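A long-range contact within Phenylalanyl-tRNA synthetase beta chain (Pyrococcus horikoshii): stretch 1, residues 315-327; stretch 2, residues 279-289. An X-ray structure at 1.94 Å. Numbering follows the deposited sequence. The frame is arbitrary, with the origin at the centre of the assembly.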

ATOM      1  N   GLU A 315     -29.169  17.991  31.890  1.00 27.48           N
ATOM      2  CA  GLU A 315     -29.988  16.916  32.440  1.00 31.80           C
ATOM      3  C   GLU A 315     -30.074  17.123  33.950  1.00 30.64           C
ATOM      4  O   GLU A 315     -29.074  17.002  34.645  1.00 30.44           O
ATOM      5  CB  GLU A 315     -29.370  15.536  32.130  1.00 30.89           C
ATOM      6  CG  GLU A 315     -29.781  14.455  33.135  1.00 36.63           C
ATOM      7  CD  GLU A 315     -29.411  13.038  32.697  1.00 36.81           C
ATOM      8  OE1 GLU A 315     -28.413  12.468  33.238  1.00 42.15           O
ATOM      9  OE2 GLU A 315     -30.125  12.498  31.810  1.00 44.54           O
ATOM     10  N   ILE A 316     -31.271  17.432  34.436  1.00 32.75           N
ATOM     11  CA  ILE A 316     -31.463  17.677  35.864  1.00 34.37           C
ATOM     12  C   ILE A 316     -32.092  16.467  36.528  1.00 36.14           C
ATOM     13  O   ILE A 316     -33.144  15.999  36.089  1.00 36.15           O
ATOM     14  CB  ILE A 316     -32.359  18.899  36.115  1.00 34.40           C
ATOM     15  CG1 ILE A 316     -31.744  20.179  35.520  1.00 34.32           C
ATOM     16  CG2 ILE A 316     -32.615  19.050  37.647  1.00 33.87           C
ATOM     17  CD1 ILE A 316     -32.784  21.291  35.377  1.00 32.51           C
ATOM     18  N   SER A 317     -31.452  15.955  37.571  1.00 37.45           N
ATOM     19  CA  SER A 317     -32.132  15.010  38.440  1.00 39.84           C
ATOM     20  C   SER A 317     -31.820  15.309  39.895  1.00 40.17           C
ATOM     21  O   SER A 317     -30.652  15.418  40.283  1.00 39.62           O
ATOM     22  CB  SER A 317     -31.823  13.553  38.080  1.00 39.88           C
ATOM     23  OG  SER A 317     -30.432  13.291  38.109  1.00 42.52           O
ATOM     24  N   ARG A 318     -32.888  15.455  40.680  1.00 41.16           N
ATOM     25  CA  ARG A 318     -32.805  15.837  42.097  1.00 41.86           C
ATOM     26  C   ARG A 318     -31.974  17.102  42.361  1.00 41.06           C
ATOM     27  O   ARG A 318     -31.040  17.101  43.180  1.00 40.95           O
ATOM     28  CB  ARG A 318     -32.332  14.655  42.939  1.00 42.66           C
ATOM     29  CG  ARG A 318     -33.489  13.776  43.410  1.00 47.34           C
ATOM     30  CD  ARG A 318     -33.093  12.355  43.759  1.00 54.02           C
ATOM     31  NE  ARG A 318     -32.616  11.643  42.569  1.00 58.86           N
ATOM     32  CZ  ARG A 318     -31.333  11.417  42.271  1.00 61.40           C
ATOM     33  NH1 ARG A 318     -30.360  11.833  43.082  1.00 62.26           N
ATOM     34  NH2 ARG A 318     -31.022  10.761  41.152  1.00 62.70           N
ATOM     35  N   GLY A 319     -32.331  18.180  41.664  1.00 40.38           N
ATOM     36  CA  GLY A 319     -31.671  19.478  41.847  1.00 39.16           C
ATOM     37  C   GLY A 319     -30.228  19.584  41.353  1.00 38.18           C
ATOM     38  O   GLY A 319     -29.602  20.646  41.478  1.00 38.42           O
ATOM     39  N   ARG A 320     -29.669  18.513  40.805  1.00 37.01           N
ATOM     40  CA  ARG A 320     -28.339  18.666  40.213  1.00 36.29           C
ATOM     41  C   ARG A 320     -28.244  18.429  38.721  1.00 34.89           C
ATOM     42  O   ARG A 320     -28.843  17.496  38.181  1.00 34.61           O
ATOM     43  CB  ARG A 320     -27.231  17.973  41.005  1.00 37.66           C
ATOM     44  CG  ARG A 320     -27.073  16.497  40.839  1.00 39.91           C
ATOM     45  CD  ARG A 320     -25.595  16.080  40.831  1.00 46.74           C
ATOM     46  NE  ARG A 320     -24.744  17.008  41.586  1.00 49.41           N
ATOM     47  CZ  ARG A 320     -23.417  16.947  41.635  1.00 49.60           C
ATOM     48  NH1 ARG A 320     -22.771  16.004  40.967  1.00 50.92           N
ATOM     49  NH2 ARG A 320     -22.731  17.831  42.342  1.00 49.19           N
ATOM     50  N   ALA A 321     -27.538  19.345  38.056  1.00 32.95           N
ATOM     51  CA  ALA A 321     -27.492  19.389  36.611  1.00 30.73           C
ATOM     52  C   ALA A 321     -26.229  18.681  36.116  1.00 29.54           C
ATOM     53  O   ALA A 321     -25.102  19.070  36.444  1.00 28.53           O
ATOM     54  CB  ALA A 321     -27.563  20.835  36.130  1.00 30.24           C
ATOM     55  N   LYS A 322     -26.434  17.609  35.358  1.00 28.97           N
ATOM     56  CA  LYS A 322     -25.345  17.003  34.587  1.00 28.67           C
ATOM     57  C   LYS A 322     -25.265  17.743  33.234  1.00 26.33           C
ATOM     58  O   LYS A 322     -26.224  17.762  32.466  1.00 25.93           O
ATOM     59  CB  LYS A 322     -25.605  15.509  34.387  1.00 28.95           C
ATOM     60  CG  LYS A 322     -25.366  14.642  35.638  1.00 30.90           C
ATOM     61  CD  LYS A 322     -25.500  13.124  35.278  1.00 32.01           C
ATOM     62  CE  LYS A 322     -24.521  12.279  36.090  1.00 38.26           C
ATOM     63  NZ  LYS A 322     -23.931  11.117  35.291  1.00 41.69           N
ATOM     64  N   LEU A 323     -24.127  18.372  32.972  1.00 24.78           N
ATOM     65  CA  LEU A 323     -23.985  19.263  31.798  1.00 22.60           C
ATOM     66  C   LEU A 323     -23.036  18.659  30.785  1.00 21.41           C
ATOM     67  O   LEU A 323     -22.085  17.998  31.171  1.00 21.20           O
ATOM     68  CB  LEU A 323     -23.380  20.604  32.222  1.00 22.16           C
ATOM     69  CG  LEU A 323     -24.099  21.315  33.372  1.00 21.74           C
ATOM     70  CD1 LEU A 323     -23.265  22.550  33.810  1.00 21.69           C
ATOM     71  CD2 LEU A 323     -25.510  21.686  32.923  1.00 23.43           C
ATOM     72  N   LYS A 324     -23.307  18.911  29.509  1.00 20.34           N
ATOM     73  CA  LYS A 324     -22.312  18.720  28.466  1.00 20.78           C
ATOM     74  C   LYS A 324     -22.124  20.083  27.773  1.00 19.39           C
ATOM     75  O   LYS A 324     -23.071  20.831  27.640  1.00 18.64           O
ATOM     76  CB  LYS A 324     -22.762  17.661  27.452  1.00 20.47           C
ATOM     77  CG  LYS A 324     -22.775  16.243  28.039  1.00 21.82           C
ATOM     78  CD  LYS A 324     -23.148  15.245  27.013  1.00 23.72           C
ATOM     79  CE  LYS A 324     -23.215  13.874  27.682  1.00 28.85           C
ATOM     80  NZ  LYS A 324     -23.956  12.965  26.791  1.00 32.71           N
ATOM     81  N   TYR A 325     -20.904  20.362  27.332  1.00 19.40           N
ATOM     82  CA  TYR A 325     -20.619  21.594  26.596  1.00 19.58           C
ATOM     83  C   TYR A 325     -19.642  21.319  25.457  1.00 19.68           C
ATOM     84  O   TYR A 325     -18.973  20.259  25.445  1.00 20.15           O
ATOM     85  CB  TYR A 325     -20.125  22.687  27.570  1.00 19.23           C
ATOM     86  CG  TYR A 325     -18.814  22.367  28.301  1.00 20.87           C
ATOM     87  CD1 TYR A 325     -18.815  21.678  29.524  1.00 20.53           C
ATOM     88  CD2 TYR A 325     -17.591  22.781  27.782  1.00 17.61           C
ATOM     89  CE1 TYR A 325     -17.610  21.422  30.233  1.00 22.65           C
ATOM     90  CE2 TYR A 325     -16.391  22.529  28.454  1.00 21.63           C
ATOM     91  CZ  TYR A 325     -16.400  21.852  29.679  1.00 24.10           C
ATOM     92  OH  TYR A 325     -15.193  21.605  30.328  1.00 24.03           O
ATOM     93  N   PRO A 326     -19.582  22.231  24.475  1.00 19.85           N
ATOM     94  CA  PRO A 326     -18.823  21.990  23.224  1.00 19.17           C
ATOM     95  C   PRO A 326     -17.332  21.774  23.480  1.00 18.26           C
ATOM     96  O   PRO A 326     -16.764  22.394  24.387  1.00 16.76           O
ATOM     97  CB  PRO A 326     -19.009  23.290  22.441  1.00 20.32           C
ATOM     98  CG  PRO A 326     -20.255  23.910  23.012  1.00 19.59           C
ATOM     99  CD  PRO A 326     -20.279  23.542  24.457  1.00 20.20           C
ATOM    100  N   ALA A 327     -16.714  20.872  22.708  1.00 17.56           N
ATOM    101  CA  ALA A 327     -15.276  20.560  22.843  1.00 17.27           C
ATOM    102  C   ALA A 327     -14.389  21.724  22.397  1.00 18.18           C
ATOM    103  O   ALA A 327     -13.172  21.672  22.601  1.00 18.23           O
ATOM    104  CB  ALA A 327     -14.923  19.305  22.006  1.00 16.98           C
TER
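Stretch 2, residues 279-289: TPKEFEVELDY

Stretch 2 runs as a strand from Lys281 to Glu286 alongside strand 320-325, then turns into a helix at Leu287. The N-to-C directions differ by 153°, so the pairing is antiparallel, and the axes approach to 4.6 Å.

Register follows from the backbone hydrogen bonds, which come in reciprocal pairs: Lys281 N to Tyr325 O and Tyr325 N to Lys281 O, both 2.8 Å; Phe283 N to Leu323 O, 3.1 Å, and Leu323 N to Phe283 O, 2.7 Å; Val285 N to Ala321 O, 3.0 Å, and Ala321 N to Val285 O, 2.7 Å. At the turn end, Leu287 N donates to Gly319 O at 2.7 Å, extending the ladder into the first helical residue. Between these pairs, Glu282, Glu284 and Glu286 face Lys324, Lys322 and Arg320, with CA-CA distances of 4.3 to 4.6 Å.

On that charged face, Arg320 NE lies 2.9 Å from Glu286 OE2, a hydrogen-bonded salt bridge; Lys322 NZ stays 4.1 Å from Glu284 OE2, beyond one.

The other face is largely apolar. Lys281 CB sits 3.7 Å from the centroid of the Tyr325 ring, 21° off its normal, a CH-pi contact. Leu323 CD1 meets Val285 CG1 at 4.1 Å, and Ala321 CB meets Leu287 CD2 at 4.0 Å.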

ATOM      1  N   THR A 279     -15.917  15.023  21.103  1.00 17.91           N
ATOM      2  CA  THR A 279     -16.764  14.512  22.182  1.00 19.41           C
ATOM      3  C   THR A 279     -17.095  15.652  23.174  1.00 19.31           C
ATOM      4  O   THR A 279     -16.175  16.304  23.692  1.00 17.72           O
ATOM      5  CB  THR A 279     -15.979  13.435  22.946  1.00 20.39           C
ATOM      6  OG1 THR A 279     -15.696  12.355  22.064  1.00 21.16           O
ATOM      7  CG2 THR A 279     -16.818  12.820  24.080  1.00 22.01           C
ATOM      8  N   PRO A 280     -18.379  15.884  23.454  1.00 20.28           N
ATOM      9  CA  PRO A 280     -18.754  16.968  24.371  1.00 21.23           C
ATOM     10  C   PRO A 280     -18.021  16.823  25.689  1.00 21.79           C
ATOM     11  O   PRO A 280     -17.723  15.701  26.114  1.00 22.19           O
ATOM     12  CB  PRO A 280     -20.284  16.833  24.490  1.00 20.81           C
ATOM     13  CG  PRO A 280     -20.679  16.102  23.239  1.00 22.08           C
ATOM     14  CD  PRO A 280     -19.558  15.174  22.932  1.00 20.29           C
ATOM     15  N   LYS A 281     -17.646  17.940  26.291  1.00 21.45           N
ATOM     16  CA  LYS A 281     -17.076  17.897  27.626  1.00 21.95           C
ATOM     17  C   LYS A 281     -18.169  17.933  28.707  1.00 22.61           C
ATOM     18  O   LYS A 281     -19.321  18.304  28.447  1.00 21.38           O
ATOM     19  CB  LYS A 281     -16.053  18.980  27.814  1.00 21.81           C
ATOM     20  CG  LYS A 281     -14.855  18.836  26.860  1.00 24.65           C
ATOM     21  CD  LYS A 281     -14.064  20.130  26.859  1.00 27.99           C
ATOM     22  CE  LYS A 281     -12.771  20.012  26.072  1.00 29.61           C
ATOM     23  NZ  LYS A 281     -11.835  21.081  26.546  1.00 30.58           N
ATOM     24  N   GLU A 282     -17.809  17.476  29.892  1.00 23.18           N
ATOM     25  CA  GLU A 282     -18.805  17.267  30.955  1.00 25.08           C
ATOM     26  C   GLU A 282     -18.492  18.066  32.213  1.00 23.87           C
ATOM     27  O   GLU A 282     -17.318  18.274  32.563  1.00 22.94           O
ATOM     28  CB  GLU A 282     -18.936  15.765  31.272  1.00 25.43           C
ATOM     29  CG  GLU A 282     -19.378  14.987  30.043  1.00 28.09           C
ATOM     30  CD  GLU A 282     -19.559  13.493  30.275  1.00 29.84           C
ATOM     31  OE1 GLU A 282     -18.941  12.939  31.218  1.00 36.63           O
ATOM     32  OE2 GLU A 282     -20.337  12.889  29.504  1.00 33.82           O
ATOM     33  N   PHE A 283     -19.564  18.485  32.888  1.00 24.07           N
ATOM     34  CA  PHE A 283     -19.498  19.168  34.169  1.00 25.39           C
ATOM     35  C   PHE A 283     -20.809  18.936  34.927  1.00 25.57           C
ATOM     36  O   PHE A 283     -21.854  18.742  34.330  1.00 25.48           O
ATOM     37  CB  PHE A 283     -19.310  20.677  33.973  1.00 24.87           C
ATOM     38  CG  PHE A 283     -18.576  21.354  35.114  1.00 26.46           C
ATOM     39  CD1 PHE A 283     -17.174  21.351  35.158  1.00 25.14           C
ATOM     40  CD2 PHE A 283     -19.287  22.012  36.133  1.00 27.06           C
ATOM     41  CE1 PHE A 283     -16.487  21.985  36.215  1.00 29.09           C
ATOM     42  CE2 PHE A 283     -18.597  22.663  37.201  1.00 27.24           C
ATOM     43  CZ  PHE A 283     -17.214  22.646  37.239  1.00 26.25           C
ATOM     44  N   GLU A 284     -20.739  18.979  36.255  1.00 27.09           N
ATOM     45  CA  GLU A 284     -21.919  18.801  37.098  1.00 28.56           C
ATOM     46  C   GLU A 284     -22.017  19.949  38.081  1.00 27.58           C
ATOM     47  O   GLU A 284     -21.023  20.328  38.699  1.00 28.60           O
ATOM     48  CB  GLU A 284     -21.837  17.477  37.869  1.00 28.61           C
ATOM     49  CG  GLU A 284     -21.674  16.251  36.991  1.00 31.08           C
ATOM     50  CD  GLU A 284     -21.986  14.948  37.737  1.00 32.94           C
ATOM     51  OE1 GLU A 284     -22.624  15.019  38.820  1.00 39.89           O
ATOM     52  OE2 GLU A 284     -21.625  13.862  37.229  1.00 37.48           O
ATOM     53  N   VAL A 285     -23.206  20.515  38.211  1.00 27.15           N
ATOM     54  CA  VAL A 285     -23.420  21.599  39.167  1.00 27.48           C
ATOM     55  C   VAL A 285     -24.758  21.403  39.916  1.00 26.62           C
ATOM     56  O   VAL A 285     -25.757  20.978  39.338  1.00 26.04           O
ATOM     57  CB  VAL A 285     -23.348  23.022  38.481  1.00 26.66           C
ATOM     58  CG1 VAL A 285     -24.563  23.269  37.614  1.00 27.29           C
ATOM     59  CG2 VAL A 285     -23.153  24.138  39.526  1.00 27.49           C
ATOM     60  N   GLU A 286     -24.762  21.741  41.196  1.00 27.37           N
ATOM     61  CA  GLU A 286     -26.004  21.754  42.001  1.00 27.82           C
ATOM     62  C   GLU A 286     -26.780  23.016  41.651  1.00 27.70           C
ATOM     63  O   GLU A 286     -26.239  24.102  41.763  1.00 27.01           O
ATOM     64  CB  GLU A 286     -25.620  21.798  43.500  1.00 28.41           C
ATOM     65  CG  GLU A 286     -24.983  20.504  44.001  1.00 30.29           C
ATOM     66  CD  GLU A 286     -25.978  19.357  44.007  1.00 35.01           C
ATOM     67  OE1 GLU A 286     -27.207  19.620  43.901  1.00 37.65           O
ATOM     68  OE2 GLU A 286     -25.541  18.188  44.100  1.00 38.32           O
ATOM     69  N   LEU A 287     -28.046  22.896  41.252  1.00 27.80           N
ATOM     70  CA  LEU A 287     -28.814  24.091  40.858  1.00 27.85           C
ATOM     71  C   LEU A 287     -29.040  25.081  42.010  1.00 28.15           C
ATOM     72  O   LEU A 287     -29.195  26.285  41.798  1.00 26.42           O
ATOM     73  CB  LEU A 287     -30.131  23.705  40.212  1.00 28.31           C
ATOM     74  CG  LEU A 287     -29.897  22.965  38.884  1.00 29.99           C
ATOM     75  CD1 LEU A 287     -31.130  22.240  38.465  1.00 34.64           C
ATOM     76  CD2 LEU A 287     -29.445  23.908  37.789  1.00 30.29           C
ATOM     77  N   ASP A 288     -29.028  24.577  43.239  1.00 27.67           N
ATOM     78  CA  ASP A 288     -29.175  25.494  44.369  1.00 28.59           C
ATOM     79  C   ASP A 288     -27.905  26.347  44.578  1.00 27.87           C
ATOM     80  O   ASP A 288     -28.004  27.451  45.081  1.00 27.60           O
ATOM     81  CB  ASP A 288     -29.668  24.786  45.630  1.00 29.31           C
ATOM     82  CG  ASP A 288     -30.398  25.739  46.579  1.00 32.75           C
ATOM     83  OD1 ASP A 288     -31.509  26.253  46.263  1.00 37.12           O
ATOM     84  OD2 ASP A 288     -29.894  26.053  47.655  1.00 36.58           O
ATOM     85  N   TYR A 289     -26.737  25.862  44.135  1.00 26.95           N
ATOM     86  CA  TYR A 289     -25.527  26.687  44.116  1.00 26.01           C
ATOM     87  C   TYR A 289     -25.751  27.912  43.218  1.00 25.35           C
ATOM     88  O   TYR A 289     -25.445  29.039  43.598  1.00 24.50           O
ATOM     89  CB  TYR A 289     -24.309  25.903  43.649  1.00 26.44           C
ATOM     90  CG  TYR A 289     -23.075  26.755  43.383  1.00 25.65           C
ATOM     91  CD1 TYR A 289     -22.829  27.327  42.119  1.00 24.11           C
ATOM     92  CD2 TYR A 289     -22.122  26.936  44.384  1.00 26.52           C
ATOM     93  CE1 TYR A 289     -21.677  28.107  41.900  1.00 23.36           C
ATOM     94  CE2 TYR A 289     -20.979  27.703  44.173  1.00 26.79           C
ATOM     95  CZ  TYR A 289     -20.762  28.275  42.935  1.00 26.90           C
ATOM     96  OH  TYR A 289     -19.613  29.002  42.772  1.00 28.89           O
TER
HETATM   97  O   HOH W   1     -10.602  20.398  23.780  1.00 35.00           O
HETATM   98  O   HOH W   2     -15.060  19.491  31.888  1.00 31.67           O
HETATM   99  O   HOH W   3     -29.342  22.007  44.033  1.00 31.02           O